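Long-range contact in RNA 2',3'-cyclic phosphodiesterase (Deinococcus radiodurans, PDB 5H7E), which belongs to the LigT-like phosphoesterases of the 2H clan, here as a core domain built from an antiparallel beta-sheet flanked by helices: residues Gly63-Leu73 and Thr173-Ser181. Residues are numbered along the deposited sequence; the frame is centred on the assembly and turned at random.
With SO4 (sulfate ion), chain F.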
loop_
_atom_site.group_PDB
_atom_site.type_symbol
_atom_site.label_atom_id
_atom_site.label_comp_id
_atom_site.label_asym_id
_atom_site.label_seq_id
_atom_site.Cartn_x
_atom_site.Cartn_y
_atom_site.Cartn_z
ATOM N N GLY A 63 1.964 -9.055 12.520
ATOM C CA GLY A 63 1.259 -7.781 12.423
ATOM C C GLY A 63 0.839 -7.262 13.786
ATOM O O GLY A 63 1.032 -6.086 14.099
ATOM N N THR A 64 0.357 -8.155 14.660
ATOM C CA THR A 64 -0.040 -7.717 15.990
ATOM C C THR A 64 1.163 -7.224 16.790
ATOM O O THR A 64 1.087 -6.180 17.444
ATOM C CB THR A 64 -0.733 -8.894 16.701
ATOM O OG1 THR A 64 -1.953 -9.182 16.012
ATOM C CG2 THR A 64 -1.054 -8.548 18.136
ATOM N N ARG A 65 2.280 -7.945 16.736
ATOM C CA ARG A 65 3.424 -7.575 17.567
ATOM C C ARG A 65 4.004 -6.235 17.123
ATOM O O ARG A 65 4.412 -5.422 17.964
ATOM C CB ARG A 65 4.492 -8.664 17.488
ATOM C CG ARG A 65 5.687 -8.467 18.383
ATOM C CD ARG A 65 6.773 -9.499 18.063
ATOM N NE ARG A 65 7.847 -8.882 17.281
ATOM C CZ ARG A 65 8.341 -9.367 16.148
ATOM N NH1 ARG A 65 7.879 -10.505 15.657
ATOM N NH2 ARG A 65 9.312 -8.715 15.516
ATOM N N LEU A 66 4.059 -5.995 15.814
ATOM C CA LEU A 66 4.716 -4.765 15.328
ATOM C C LEU A 66 3.864 -3.528 15.566
ATOM O O LEU A 66 4.395 -2.412 15.592
ATOM C CB LEU A 66 5.060 -4.871 13.838
ATOM C CG LEU A 66 6.191 -5.886 13.588
ATOM C CD1 LEU A 66 6.615 -6.035 12.114
ATOM C CD2 LEU A 66 7.427 -5.647 14.473
ATOM N N THR A 67 2.551 -3.676 15.706
ATOM C CA THR A 67 1.670 -2.531 15.868
ATOM C C THR A 67 1.312 -2.279 17.306
ATOM O O THR A 67 0.696 -1.251 17.604
ATOM C CB THR A 67 0.349 -2.724 15.077
ATOM O OG1 THR A 67 -0.261 -3.965 15.498
ATOM C CG2 THR A 67 0.611 -2.774 13.569
ATOM N N GLN A 68 1.687 -3.169 18.215
ATOM C CA GLN A 68 1.181 -3.064 19.573
ATOM C C GLN A 68 1.622 -1.769 20.260
ATOM O O GLN A 68 0.869 -1.206 21.056
ATOM C CB GLN A 68 1.641 -4.286 20.368
ATOM C CG GLN A 68 0.962 -4.425 21.701
ATOM C CD GLN A 68 -0.556 -4.683 21.612
ATOM O OE1 GLN A 68 -1.113 -4.993 20.547
ATOM N NE2 GLN A 68 -1.228 -4.556 22.759
ATOM N N ASP A 69 2.835 -1.276 19.969
ATOM C CA ASP A 69 3.411 -0.163 20.720
ATOM C C ASP A 69 3.511 1.134 19.920
ATOM O O ASP A 69 4.013 2.134 20.446
ATOM C CB ASP A 69 4.798 -0.560 21.238
ATOM C CG ASP A 69 4.745 -1.584 22.351
ATOM O OD1 ASP A 69 3.679 -1.808 22.955
ATOM O OD2 ASP A 69 5.798 -2.125 22.662
ATOM N N LEU A 70 2.970 1.167 18.695
ATOM C CA LEU A 70 2.892 2.391 17.914
ATOM C C LEU A 70 1.546 3.062 18.144
ATOM O O LEU A 70 0.516 2.380 18.200
ATOM C CB LEU A 70 3.020 2.075 16.414
ATOM C CG LEU A 70 4.410 1.715 15.924
ATOM C CD1 LEU A 70 4.379 1.163 14.492
ATOM C CD2 LEU A 70 5.305 2.970 15.962
ATOM N N PRO A 71 1.491 4.376 18.214
ATOM C CA PRO A 71 0.201 5.082 18.172
ATOM C C PRO A 71 -0.354 5.089 16.763
ATOM O O PRO A 71 0.342 4.740 15.803
ATOM C CB PRO A 71 0.571 6.507 18.629
ATOM C CG PRO A 71 1.917 6.688 17.976
ATOM C CD PRO A 71 2.623 5.311 18.043
ATOM N N PRO A 72 -1.632 5.428 16.596
ATOM C CA PRO A 72 -2.181 5.605 15.253
ATOM C C PRO A 72 -1.288 6.562 14.484
ATOM O O PRO A 72 -0.843 7.563 15.045
ATOM C CB PRO A 72 -3.550 6.229 15.536
ATOM C CG PRO A 72 -3.931 5.562 16.821
ATOM C CD PRO A 72 -2.668 5.582 17.631
ATOM N N LEU A 73 -1.007 6.222 13.218
ATOM C CA LEU A 73 -0.028 6.982 12.452
ATOM C C LEU A 73 -0.724 8.147 11.776
ATOM O O LEU A 73 -1.838 8.007 11.295
ATOM C CB LEU A 73 0.641 6.112 11.387
ATOM C CG LEU A 73 1.370 4.878 11.952
ATOM C CD1 LEU A 73 1.968 4.149 10.773
ATOM C CD2 LEU A 73 2.441 5.302 12.947
ATOM N N THR A 173 -6.860 -7.227 10.608
ATOM C CA THR A 173 -6.403 -5.877 10.883
ATOM C C THR A 173 -5.673 -5.873 12.217
ATOM O O THR A 173 -5.977 -6.680 13.104
ATOM C CB THR A 173 -7.537 -4.853 10.908
ATOM O OG1 THR A 173 -8.504 -5.233 11.896
ATOM C CG2 THR A 173 -8.208 -4.763 9.554
ATOM N N PHE A 174 -4.678 -5.002 12.330
ATOM C CA PHE A 174 -3.825 -4.951 13.525
ATOM C C PHE A 174 -3.830 -3.523 14.036
ATOM O O PHE A 174 -3.304 -2.631 13.375
ATOM C CB PHE A 174 -2.401 -5.407 13.216
ATOM C CG PHE A 174 -2.342 -6.603 12.316
ATOM C CD1 PHE A 174 -2.653 -7.860 12.816
ATOM C CD2 PHE A 174 -1.953 -6.469 10.983
ATOM C CE1 PHE A 174 -2.653 -8.977 11.943
ATOM C CE2 PHE A 174 -1.954 -7.558 10.115
ATOM C CZ PHE A 174 -2.290 -8.818 10.612
ATOM N N ARG A 175 -4.465 -3.297 15.188
ATOM C CA ARG A 175 -4.629 -1.933 15.679
ATOM C C ARG A 175 -3.317 -1.393 16.240
ATOM O O ARG A 175 -2.592 -2.105 16.944
ATOM C CB ARG A 175 -5.679 -1.928 16.786
ATOM C CG ARG A 175 -6.193 -0.579 17.168
ATOM C CD ARG A 175 -7.479 -0.674 18.036
ATOM N NE ARG A 175 -8.214 0.588 17.975
ATOM C CZ ARG A 175 -8.966 0.958 16.940
ATOM N NH1 ARG A 175 -9.576 2.136 16.941
ATOM N NH2 ARG A 175 -9.108 0.150 15.899
ATOM N N PHE A 176 -3.056 -0.116 15.981
ATOM C CA PHE A 176 -1.965 0.591 16.659
ATOM C C PHE A 176 -2.430 0.911 18.072
ATOM O O PHE A 176 -3.317 1.761 18.274
ATOM C CB PHE A 176 -1.619 1.872 15.886
ATOM C CG PHE A 176 -1.083 1.652 14.511
ATOM C CD1 PHE A 176 0.119 0.962 14.320
ATOM C CD2 PHE A 176 -1.743 2.212 13.395
ATOM C CE1 PHE A 176 0.630 0.785 13.064
ATOM C CE2 PHE A 176 -1.245 2.032 12.095
ATOM C CZ PHE A 176 -0.062 1.321 11.906
ATOM N N ARG A 177 -1.842 0.241 19.062
ATOM C CA ARG A 177 -2.341 0.307 20.422
ATOM C C ARG A 177 -1.423 1.093 21.337
ATOM O O ARG A 177 -1.629 1.117 22.554
ATOM C CB ARG A 177 -2.573 -1.100 20.976
ATOM C CG ARG A 177 -3.668 -1.810 20.174
ATOM C CD ARG A 177 -4.021 -3.163 20.775
ATOM N NE ARG A 177 -4.988 -3.890 19.954
ATOM C CZ ARG A 177 -6.315 -3.781 20.052
ATOM N NH1 ARG A 177 -6.863 -2.956 20.942
ATOM N NH2 ARG A 177 -7.099 -4.487 19.235
ATOM N N GLY A 178 -0.423 1.768 20.784
ATOM C CA GLY A 178 0.587 2.414 21.618
ATOM C C GLY A 178 0.318 3.892 21.740
ATOM O O GLY A 178 -0.764 4.386 21.399
ATOM N N SER A 179 1.346 4.619 22.198
ATOM C CA SER A 179 1.316 6.074 22.223
ATOM C C SER A 179 2.700 6.627 21.886
ATOM O O SER A 179 3.719 5.933 22.000
ATOM C CB SER A 179 0.863 6.610 23.576
ATOM O OG SER A 179 1.890 6.428 24.524
ATOM N N ALA A 180 2.724 7.895 21.470
ATOM C CA ALA A 180 3.977 8.603 21.222
ATOM C C ALA A 180 4.402 9.480 22.391
ATOM O O ALA A 180 5.459 10.114 22.318
ATOM C CB ALA A 180 3.862 9.461 19.967
ATOM N N SER A 181 3.603 9.528 23.461
ATOM C CA SER A 181 3.944 10.237 24.688
ATOM C C SER A 181 4.119 9.306 25.881
ATOM O O SER A 181 4.513 9.771 26.962
ATOM C CB SER A 181 2.868 11.286 25.019
ATOM O OG SER A 181 2.470 12.006 23.862
HETATM S S SO4 F . -4.617 -6.588 17.165
HETATM O O1 SO4 F . -5.171 -7.947 17.014
HETATM O O2 SO4 F . -3.372 -6.620 16.415
HETATM O O3 SO4 F . -4.308 -6.296 18.572
HETATM O O4 SO4 F . -5.601 -5.591 16.707
HETATM O O HOH W 1 5.411 4.472 20.144
HETATM O O HOH W 2 3.916 2.815 23.122
#
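Helix-on-sheet packing in the 2H phosphoesterase fold brings the end of helix 56-67 against the last strand, 167-175, where the ring of F174 presents one face to G63. Having no side chain, G63 lets the ring come close: its CA stands 3.7 Å from the centroid of the F174 ring, a CH-pi contact over the face. One turn on, T67 OG1 donates to G63 O at 2.9 Å; with chi1 at 55° the hydroxyl turns back along the helix, while CG2 faces F176. The axes of 63-67 and 173-175 lie 23° apart, and past T67 the chains still run the same way, Q68 beside R177 and D69 beside G178. R177 N donates to T67 O at 3.3 Å, and G178 N reaches L70 O at 2.8 Å from well above its carbonyl plane; G178, lacking a side chain, lies close against D69. Just before R177, the buried F176 ring packs among T67, L70 and L73, with L73 CG over one face in a CH-pi contact. Q68 OE1 comes within 3.4 Å of R177 CD, the amide and guanidinium planes 32° apart. Arginine suits this place because it grips the sulfate twice, NE donating to O3 at 2.9 Å and NH2 to O4 at 3.1 Å; R175 N also donates to O4.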